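Local atomic coordinates of pilin (Streptococcus pyogenes serotype M1, PDB entry 3B2M), a protein that builds the shaft of the streptococcal pilus by head-to-tail stacking of covalently joined subunits, serving adhesion to host cells, bacterial aggregation and biofilm formation. Residues Thr20-Leu25 / Thr80-Phe85; Thr118-Gln123 / Ser147-Gln152. The protein carries 1 engineered substitution. All coordinates share one frame; numbering follows the deposited sequence.

Contact 1: Thr20-Leu25 / Thr80-Phe85; sequences TVTKNL and TKTAEF
The F85 ring meets V21 obliquely, the methyl CG2 of V21 lying 3.6 Å from ring atom CE2 of F85; both side chains also pack on strand 37-45, V21 on F41 and F85 on I43. The other flat group is the amide of N24. Its OD1 accepts a hydrogen bond of 2.7 Å from T80 OG1, the hydroxyl coming in 15° off the carbonyl plane, while ND2 meets Q152 OE1 in one of the two conformers of Q152, so the rotation of the amide is set chiefly by the T80 bond. With chi1 at -64°, T80 turns OG1 to the amide and leaves CG2 to face T22, methyl to methyl at 3.6 Å. T22 OG1 rests 3.6 Å from T82 CG2, so this outer face is a row of threonines touching through their methyls and hydroxyls.

Strands 18-27 and 80-86 run antiparallel, with V21/A83 and K23/K81 as the hydrogen-bonded pairs. The bond from K23 N to K81 O measures 2.8 Å, with an N-H...O angle of 174°. K23 points to the face that carries V21, bends at chi2 and leads away from K81 to its isopeptide bond with N155, where NZ is also hydrogen-bonded to E104, the residue that promotes the cross-link. K81 turns its own amine to D74. The backbone bonds around K23 thus hold the root of a side chain whose nitrogen is an amide rather than an ammonium, tying strand 18-27 covalently to strand 151-169.

Contact 2: Thr118-Gln123 / Ser147-Gln152; sequences TSYTVQ and SKVPIQ
Y120 OH donates to the backbone oxygen Q152 O over 2.7 Å, lying in the carbonyl plane on a lone pair, with a C=O...donor angle of 132°. The backbone nitrogen Q152 N is also near, 3.2 Å from Y120 OH. The phenol therefore reaches the main chain of the opposing segment at Q152.

Behind the hydroxyl, the ring is met from two directions. I151 lies over one face: its CG1 is 3.9 Å from the centroid of the Y120 ring and 22° off the normal, a CH-pi contact shifted toward the rim, while CG2 of I151 lies over the same face, above CD1 and CE1. At the edge, in the plane of the ring, V149 brings CG2 to within 3.6 Å of Y120 CE2. A chi1 of -73° sets that methyl between the V149 backbone N and carbonyl carbon, pointing at the ring.

No backbone hydrogen bond joins these segments, since they belong to different sheets of the all-beta N-terminal domain: strand 120-129 pairs with 96-105 and 134-143, whereas 151-169 pairs with 18-27. The contact is packing between sheets, with one polar bond, from the phenol to Q152 O, across it, and F153 extends it by meeting the Y120 ring edge-to-face.

Further along, V122 crosses I151 at about a right angle, its CG2 being 3.7 Å from I151 CD1. L19 of strand 18-27 touches both of these side chains, and I140 packs against V122 from strand 134-143. The CB of Q152 points away from Y120, and its side chain touches T22 of strand 18-27.

How the contacts relate
Contact 1 closes before contact 2 opens along the chain, and their centres lie 13 Å apart within the N-terminal domain. They share one sheet: strand 18-27, which holds 20-25, runs parallel to strand 151-169, into which the segment 147-152 leads. Across that seam T22 N lies 2.8 Å from I151 O, probably hydrogen-bonded. Contact 1 joins neighbouring strands edge to edge, whereas contact 2 connects this sheet to the one containing 120-129. Just beyond Q152 the same strand carries N155, the partner of K23 in the isopeptide bond, so non-covalent packing and a covalent cross-link meet in one region, consistent with a subunit built to withstand tension in the pilus.

Contact 1: Thr20-Leu25 / Thr80-Phe85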
loop_
_atom_site.group_PDB
_atom_site.type_symbol
_atom_site.label_atom_id
_atom_site.label_comp_id
_atom_site.label_asym_id
_atom_site.label_seq_id
_atom_site.Cartn_x
_atom_site.Cartn_y
_atom_site.Cartn_z
ATOM N N THR A 20 -22.116 -5.024 0.581
ATOM C CA THR A 20 -20.706 -5.371 0.582
ATOM C C THR A 20 -19.889 -4.184 0.091
ATOM O O THR A 20 -20.258 -3.530 -0.868
ATOM C CB THR A 20 -20.471 -6.608 -0.293
ATOM O OG1 THR A 20 -21.279 -7.680 0.203
ATOM C CG2 THR A 20 -19.016 -7.050 -0.271
ATOM N N VAL A 21 -18.802 -3.889 0.785
ATOM C CA VAL A 21 -17.845 -2.889 0.341
ATOM C C VAL A 21 -16.587 -3.675 0.022
ATOM O O VAL A 21 -16.166 -4.528 0.812
ATOM C CB VAL A 21 -17.539 -1.809 1.437
ATOM C CG1 VAL A 21 -16.460 -0.846 0.978
ATOM C CG2 VAL A 21 -18.803 -1.015 1.823
ATOM N N THR A 22 -16.001 -3.393 -1.135
ATOM C CA THR A 22 -14.802 -4.069 -1.557
ATOM C C THR A 22 -13.581 -3.143 -1.555
ATOM O O THR A 22 -13.625 -2.022 -2.055
ATOM C CB THR A 22 -14.998 -4.709 -2.952
ATOM O OG1 THR A 22 -16.072 -5.666 -2.885
ATOM C CG2 THR A 22 -13.750 -5.384 -3.417
ATOM N N LYS A 23 -12.485 -3.632 -0.991
ATOM C CA LYS A 23 -11.215 -2.924 -1.046
ATOM C C LYS A 23 -10.266 -3.604 -1.988
ATOM O O LYS A 23 -9.957 -4.786 -1.836
ATOM C CB LYS A 23 -10.568 -2.862 0.335
ATOM C CG LYS A 23 -9.262 -2.093 0.383
ATOM C CD LYS A 23 -9.461 -0.621 0.080
ATOM C CE LYS A 23 -8.136 0.043 -0.157
ATOM N NZ LYS A 23 -8.196 1.519 -0.248
ATOM N N ASN A 24 -9.789 -2.841 -2.963
ATOM C CA ASN A 24 -8.726 -3.301 -3.820
ATOM C C ASN A 24 -7.465 -2.500 -3.507
ATOM O O ASN A 24 -7.446 -1.269 -3.608
ATOM C CB ASN A 24 -9.114 -3.166 -5.309
ATOM C CG ASN A 24 -10.223 -4.166 -5.744
ATOM O OD1 ASN A 24 -10.020 -5.384 -5.719
ATOM N ND2 ASN A 24 -11.378 -3.640 -6.181
ATOM N N LEU A 25 -6.412 -3.204 -3.122
ATOM C CA LEU A 25 -5.117 -2.575 -2.907
ATOM C C LEU A 25 -4.294 -2.720 -4.195
ATOM O O LEU A 25 -3.978 -3.820 -4.609
ATOM C CB LEU A 25 -4.408 -3.208 -1.704
ATOM C CG LEU A 25 -3.177 -2.487 -1.151
ATOM C CD1 LEU A 25 -3.497 -1.061 -0.652
ATOM C CD2 LEU A 25 -2.527 -3.322 -0.053
ATOM N N THR A 80 -7.447 -8.068 -2.389
ATOM C CA THR A 80 -8.840 -7.659 -2.335
ATOM C C THR A 80 -9.407 -8.192 -1.015
ATOM O O THR A 80 -9.175 -9.346 -0.657
ATOM C CB THR A 80 -9.645 -8.250 -3.532
ATOM O OG1 THR A 80 -9.133 -7.715 -4.752
ATOM C CG2 THR A 80 -11.105 -7.888 -3.450
ATOM N N LYS A 81 -10.117 -7.335 -0.292
ATOM C CA LYS A 81 -10.794 -7.703 0.943
ATOM C C LYS A 81 -12.193 -7.119 0.956
ATOM O O LYS A 81 -12.422 -6.073 0.353
ATOM C CB LYS A 81 -10.001 -7.188 2.145
ATOM C CG LYS A 81 -8.991 -8.203 2.659
ATOM C CD LYS A 81 -7.668 -7.560 2.918
ATOM C CE LYS A 81 -6.558 -8.597 2.973
ATOM N NZ LYS A 81 -6.666 -9.519 4.131
ATOM N N THR A 82 -13.127 -7.783 1.638
ATOM C CA THR A 82 -14.479 -7.232 1.757
ATOM C C THR A 82 -14.901 -6.937 3.191
ATOM O O THR A 82 -14.487 -7.612 4.143
ATOM C CB THR A 82 -15.575 -8.107 1.076
ATOM O OG1 THR A 82 -15.614 -9.408 1.685
ATOM C CG2 THR A 82 -15.334 -8.237 -0.436
ATOM N N ALA A 83 -15.721 -5.905 3.324
ATOM C CA ALA A 83 -16.493 -5.666 4.532
ATOM C C ALA A 83 -17.956 -5.533 4.110
ATOM O O ALA A 83 -18.267 -5.596 2.928
ATOM C CB ALA A 83 -16.007 -4.408 5.229
ATOM N N GLU A 84 -18.842 -5.328 5.073
ATOM C CA GLU A 84 -20.270 -5.286 4.815
ATOM C C GLU A 84 -20.947 -4.280 5.748
ATOM O O GLU A 84 -20.543 -4.149 6.893
ATOM C CB GLU A 84 -20.806 -6.668 5.122
ATOM C CG GLU A 84 -21.999 -7.101 4.358
ATOM C CD GLU A 84 -22.278 -8.565 4.626
ATOM O OE1 GLU A 84 -22.373 -8.930 5.822
ATOM O OE2 GLU A 84 -22.386 -9.352 3.653
ATOM N N PHE A 85 -21.955 -3.559 5.258
ATOM C CA PHE A 85 -22.858 -2.812 6.134
ATOM C C PHE A 85 -24.158 -3.596 6.300
ATOM O O PHE A 85 -24.693 -4.115 5.319
ATOM C CB PHE A 85 -23.204 -1.444 5.542
ATOM C CG PHE A 85 -22.071 -0.457 5.563
ATOM C CD1 PHE A 85 -21.612 0.070 6.766
ATOM C CD2 PHE A 85 -21.468 -0.047 4.366
ATOM C CE1 PHE A 85 -20.571 0.984 6.787
ATOM C CE2 PHE A 85 -20.421 0.870 4.385
ATOM C CZ PHE A 85 -19.979 1.392 5.603
#

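Contact 2: Thr118-Gln123 / Ser147-Gln152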
loop_
_atom_site.group_PDB
_atom_site.type_symbol
_atom_site.label_atom_id
_atom_site.label_comp_id
_atom_site.label_asym_id
_atom_site.label_seq_id
_atom_site.Cartn_x
_atom_site.Cartn_y
_atom_site.Cartn_z
ATOM N N THR A 118 -13.415 8.584 -3.628
ATOM C CA THR A 118 -14.752 8.357 -4.144
ATOM C C THR A 118 -15.817 8.451 -3.055
ATOM O O THR A 118 -15.641 7.987 -1.915
ATOM C CB THR A 118 -14.875 6.971 -4.815
ATOM O OG1 THR A 118 -13.884 6.840 -5.839
ATOM C CG2 THR A 118 -16.261 6.806 -5.448
ATOM N N SER A 119 -16.927 9.060 -3.436
ATOM C CA SER A 119 -18.119 9.059 -2.630
ATOM C C SER A 119 -19.252 8.362 -3.391
ATOM O O SER A 119 -19.681 8.842 -4.447
ATOM C CB SER A 119 -18.510 10.491 -2.281
ATOM O OG SER A 119 -19.717 10.474 -1.564
ATOM N N TYR A 120 -19.714 7.230 -2.865
ATOM C CA TYR A 120 -20.875 6.539 -3.417
ATOM C C TYR A 120 -22.173 7.005 -2.757
ATOM O O TYR A 120 -22.246 7.199 -1.527
ATOM C CB TYR A 120 -20.767 5.019 -3.237
ATOM C CG TYR A 120 -19.708 4.323 -4.061
ATOM C CD1 TYR A 120 -18.389 4.244 -3.603
ATOM C CD2 TYR A 120 -20.031 3.694 -5.270
ATOM C CE1 TYR A 120 -17.410 3.598 -4.343
ATOM C CE2 TYR A 120 -19.053 3.029 -6.023
ATOM C CZ TYR A 120 -17.752 2.990 -5.553
ATOM O OH TYR A 120 -16.788 2.338 -6.282
ATOM N N THR A 121 -23.184 7.202 -3.595
ATOM C CA THR A 121 -24.549 7.364 -3.165
ATOM C C THR A 121 -25.145 5.962 -3.161
ATOM O O THR A 121 -24.964 5.172 -4.113
ATOM C CB THR A 121 -25.344 8.268 -4.143
ATOM O OG1 THR A 121 -24.676 9.529 -4.315
ATOM C CG2 THR A 121 -26.791 8.506 -3.643
ATOM N N VAL A 122 -25.820 5.640 -2.075
ATOM C CA VAL A 122 -26.451 4.348 -1.910
ATOM C C VAL A 122 -27.957 4.547 -1.678
ATOM O O VAL A 122 -28.346 5.301 -0.782
ATOM C CB VAL A 122 -25.812 3.591 -0.735
ATOM C CG1 VAL A 122 -26.702 2.471 -0.260
ATOM C CG2 VAL A 122 -24.427 3.057 -1.118
ATOM N N GLN A 123 -28.780 3.896 -2.506
ATOM C CA GLN A 123 -30.228 3.869 -2.336
ATOM C C GLN A 123 -30.627 2.554 -1.683
ATOM O O GLN A 123 -30.377 1.484 -2.230
ATOM C CB GLN A 123 -30.955 4.008 -3.678
ATOM C CG GLN A 123 -30.791 5.342 -4.401
ATOM C CD GLN A 123 -31.347 5.287 -5.828
ATOM O OE1 GLN A 123 -32.052 4.347 -6.191
ATOM N NE2 GLN A 123 -31.028 6.295 -6.642
ATOM N N SER A 147 -23.235 5.331 -13.124
ATOM C CA SER A 147 -23.528 3.918 -13.330
ATOM C C SER A 147 -23.693 3.212 -12.007
ATOM O O SER A 147 -22.952 3.454 -11.076
ATOM C CB SER A 147 -22.442 3.203 -14.133
ATOM O OG SER A 147 -22.995 2.014 -14.701
ATOM N N LYS A 148 -24.676 2.331 -11.952
ATOM C CA LYS A 148 -24.882 1.487 -10.803
ATOM C C LYS A 148 -23.781 0.431 -10.825
ATOM O O LYS A 148 -23.604 -0.285 -11.826
ATOM C CB LYS A 148 -26.283 0.876 -10.832
ATOM C CG LYS A 148 -27.413 1.897 -10.648
ATOM C CD LYS A 148 -28.671 1.440 -11.396
ATOM C CE LYS A 148 -29.825 2.446 -11.288
ATOM N NZ LYS A 148 -30.796 2.280 -12.421
ATOM N N VAL A 149 -23.018 0.383 -9.735
ATOM C CA VAL A 149 -21.780 -0.390 -9.653
ATOM C C VAL A 149 -21.615 -0.968 -8.245
ATOM O O VAL A 149 -22.141 -0.393 -7.275
ATOM C CB VAL A 149 -20.518 0.488 -9.979
ATOM C CG1 VAL A 149 -20.433 0.819 -11.484
ATOM C CG2 VAL A 149 -20.492 1.776 -9.120
ATOM N N PRO A 150 -20.879 -2.097 -8.124
ATOM C CA PRO A 150 -20.545 -2.578 -6.778
ATOM C C PRO A 150 -19.711 -1.513 -6.081
ATOM O O PRO A 150 -18.990 -0.779 -6.737
ATOM C CB PRO A 150 -19.692 -3.823 -7.037
ATOM C CG PRO A 150 -20.020 -4.249 -8.453
ATOM C CD PRO A 150 -20.354 -2.981 -9.188
ATOM N N ILE A 151 -19.839 -1.389 -4.773
ATOM C CA ILE A 151 -19.031 -0.412 -4.073
ATOM C C ILE A 151 -17.625 -0.966 -3.845
ATOM O O ILE A 151 -17.425 -1.892 -3.045
ATOM C CB ILE A 151 -19.682 0.046 -2.763
ATOM C CG1 ILE A 151 -20.917 0.870 -3.109
ATOM C CG2 ILE A 151 -18.714 0.883 -1.970
ATOM C CD1 ILE A 151 -22.094 0.483 -2.355
ATOM N N GLN A 152 -16.683 -0.394 -4.592
ATOM C CA GLN A 152 -15.277 -0.752 -4.483
ATOM C C GLN A 152 -14.434 0.504 -4.266
ATOM O O GLN A 152 -14.662 1.547 -4.907
ATOM C CB GLN A 152 -14.798 -1.509 -5.740
ATOM C CG GLN A 152 -15.596 -2.773 -6.065
ATOM C CD GLN A 152 -14.958 -3.621 -7.160
ATOM O OE1 GLN A 152 -13.834 -4.132 -7.003
ATOM N NE2 GLN A 152 -15.676 -3.782 -8.280
#